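Local coordinates for protein nitrate reductase (Ulva prolifera, PDB 5YLY) that probably uses NADH to reduce nitrate to nitrite in nitrate assimilation, this fragment being its FAD-containing cytochrome b5 reductase domain, at residues M247-A251 with L252-E256. Sequence-based numbering, arbitrary orientation.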
loop_
_atom_site.group_PDB
_atom_site.type_symbol
_atom_site.label_atom_id
_atom_site.label_comp_id
_atom_site.label_asym_id
_atom_site.label_seq_id
_atom_site.Cartn_x
_atom_site.Cartn_y
_atom_site.Cartn_z
ATOM N N MET A 247 -8.988 -19.796 1.345
ATOM C CA MET A 247 -8.106 -18.915 0.600
ATOM C C MET A 247 -6.931 -18.442 1.457
ATOM O O MET A 247 -5.792 -18.415 0.968
ATOM C CB MET A 247 -8.872 -17.730 0.034
ATOM C CG MET A 247 -8.101 -16.988 -1.044
ATOM S SD MET A 247 -9.027 -15.529 -1.583
ATOM C CE MET A 247 -10.555 -16.281 -2.154
ATOM N N CYS A 248 -7.202 -18.085 2.740
ATOM C CA CYS A 248 -6.141 -17.653 3.663
ATOM C C CYS A 248 -5.168 -18.803 3.932
ATOM O O CYS A 248 -3.968 -18.567 4.000
ATOM C CB CYS A 248 -6.734 -17.111 4.964
ATOM S SG CYS A 248 -7.626 -15.543 4.778
ATOM N N GLU A 249 -5.677 -20.048 4.073
ATOM C CA GLU A 249 -4.804 -21.203 4.322
ATOM C C GLU A 249 -3.945 -21.536 3.101
ATOM O O GLU A 249 -2.808 -21.979 3.251
ATOM C CB GLU A 249 -5.608 -22.432 4.792
ATOM C CG GLU A 249 -6.158 -22.274 6.201
ATOM C CD GLU A 249 -7.120 -23.340 6.702
ATOM O OE1 GLU A 249 -7.773 -24.013 5.866
ATOM O OE2 GLU A 249 -7.252 -23.467 7.943
ATOM N N ARG A 250 -4.493 -21.352 1.898
ATOM C CA ARG A 250 -3.723 -21.621 0.677
ATOM C C ARG A 250 -2.648 -20.563 0.419
ATOM O O ARG A 250 -1.534 -20.899 0.033
ATOM C CB ARG A 250 -4.643 -21.753 -0.554
ATOM C CG ARG A 250 -5.486 -23.045 -0.527
ATOM C CD ARG A 250 -6.302 -23.270 -1.792
ATOM N NE ARG A 250 -7.494 -22.417 -1.856
ATOM C CZ ARG A 250 -7.595 -21.316 -2.597
ATOM N NH1 ARG A 250 -6.575 -20.917 -3.345
ATOM N NH2 ARG A 250 -8.720 -20.607 -2.596
ATOM N N ALA A 251 -2.979 -19.293 0.635
ATOM C CA ALA A 251 -2.123 -18.150 0.328
ATOM C C ALA A 251 -1.193 -17.676 1.408
ATOM O O ALA A 251 -0.197 -17.037 1.075
ATOM C CB ALA A 251 -3.009 -16.980 -0.099
ATOM N N LEU A 252 -1.527 -17.900 2.692
ATOM C CA LEU A 252 -0.759 -17.307 3.790
ATOM C C LEU A 252 -0.116 -18.274 4.764
ATOM O O LEU A 252 -0.485 -19.445 4.819
ATOM C CB LEU A 252 -1.705 -16.346 4.567
ATOM C CG LEU A 252 -2.462 -15.279 3.726
ATOM C CD1 LEU A 252 -3.470 -14.566 4.576
ATOM C CD2 LEU A 252 -1.460 -14.249 3.074
ATOM N N PHE A 253 0.817 -17.762 5.581
ATOM C CA PHE A 253 1.434 -18.561 6.647
ATOM C C PHE A 253 0.470 -18.673 7.834
ATOM O O PHE A 253 -0.241 -17.708 8.150
ATOM C CB PHE A 253 2.714 -17.868 7.176
ATOM C CG PHE A 253 3.859 -17.713 6.204
ATOM C CD1 PHE A 253 4.479 -18.830 5.647
ATOM C CD2 PHE A 253 4.359 -16.455 5.896
ATOM C CE1 PHE A 253 5.560 -18.684 4.774
ATOM C CE2 PHE A 253 5.457 -16.311 5.038
ATOM C CZ PHE A 253 6.048 -17.430 4.483
ATOM N N ARG A 254 0.495 -19.818 8.539
ATOM C CA ARG A 254 -0.265 -19.966 9.779
ATOM C C ARG A 254 0.553 -19.250 10.853
ATOM O O ARG A 254 1.756 -19.046 10.661
ATOM C CB ARG A 254 -0.414 -21.449 10.156
ATOM C CG ARG A 254 -1.380 -22.202 9.249
ATOM C CD ARG A 254 -1.896 -23.494 9.862
ATOM N NE ARG A 254 -2.929 -23.302 10.883
ATOM C CZ ARG A 254 -4.226 -23.126 10.644
ATOM N NH1 ARG A 254 -5.074 -22.953 11.651
ATOM N NH2 ARG A 254 -4.683 -23.103 9.400
ATOM N N TYR A 255 -0.070 -18.861 11.968
ATOM C CA TYR A 255 0.694 -18.225 13.039
ATOM C C TYR A 255 1.670 -19.208 13.729
ATOM O O TYR A 255 1.337 -20.357 14.003
ATOM C CB TYR A 255 -0.215 -17.558 14.100
ATOM C CG TYR A 255 0.566 -17.063 15.302
ATOM C CD1 TYR A 255 1.401 -15.952 15.205
ATOM C CD2 TYR A 255 0.571 -17.781 16.499
ATOM C CE1 TYR A 255 2.181 -15.536 16.285
ATOM C CE2 TYR A 255 1.354 -17.377 17.582
ATOM C CZ TYR A 255 2.150 -16.248 17.473
ATOM O OH TYR A 255 2.920 -15.840 18.536
ATOM N N GLU A 256 2.863 -18.709 14.015
ATOM C CA GLU A 256 3.956 -19.310 14.774
ATOM C C GLU A 256 4.673 -18.091 15.362
ATOM O O GLU A 256 4.662 -17.048 14.702
ATOM C CB GLU A 256 4.948 -20.034 13.833
ATOM C CG GLU A 256 4.613 -21.479 13.504
ATOM C CD GLU A 256 5.485 -22.053 12.401
ATOM O OE1 GLU A 256 6.725 -21.896 12.471
ATOM O OE2 GLU A 256 4.923 -22.645 11.451
HETATM O O HOH W 1 -1.492 -21.831 5.572
#
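L252 N donates to C248 O at 2.8 Å, closing the last turn of helix 245-251 just as L252 itself abandons helical backbone angles, an instructive case of a helix running out into a loop. With chi1 at -52°, CG of L252 lies anti to its own carbonyl carbon, and the isobutyl group folds back over the helix end: CD1 comes within 4.2 Å of C248 CB, while CG lies as far from A251 CB. Beyond this turn the branch packs on L197 and I168, from neighbouring strands of the parallel sheet in the NAD-binding domain. Cutting L252 back to an alanine would probably leave a gap between C248 and those strands. On the exposed side, a water donates to both E249 O and L252 O, each at 2.7 Å, bridging the last turn and the first loop residue. E249 extends beyond CG and R254 bends at chi3 (77°), bringing R254 NH2 3.0 Å from E249 OE2. The carboxylate oxygen sits at the guanidinium edge, near that plane, whereas R254 NH2 meets it on its anti side, tilted from the carboxylate plane; the two planes are 56° apart. A single-contact salt bridge thus ties helix to loop outside, while apolar burial secures the inside.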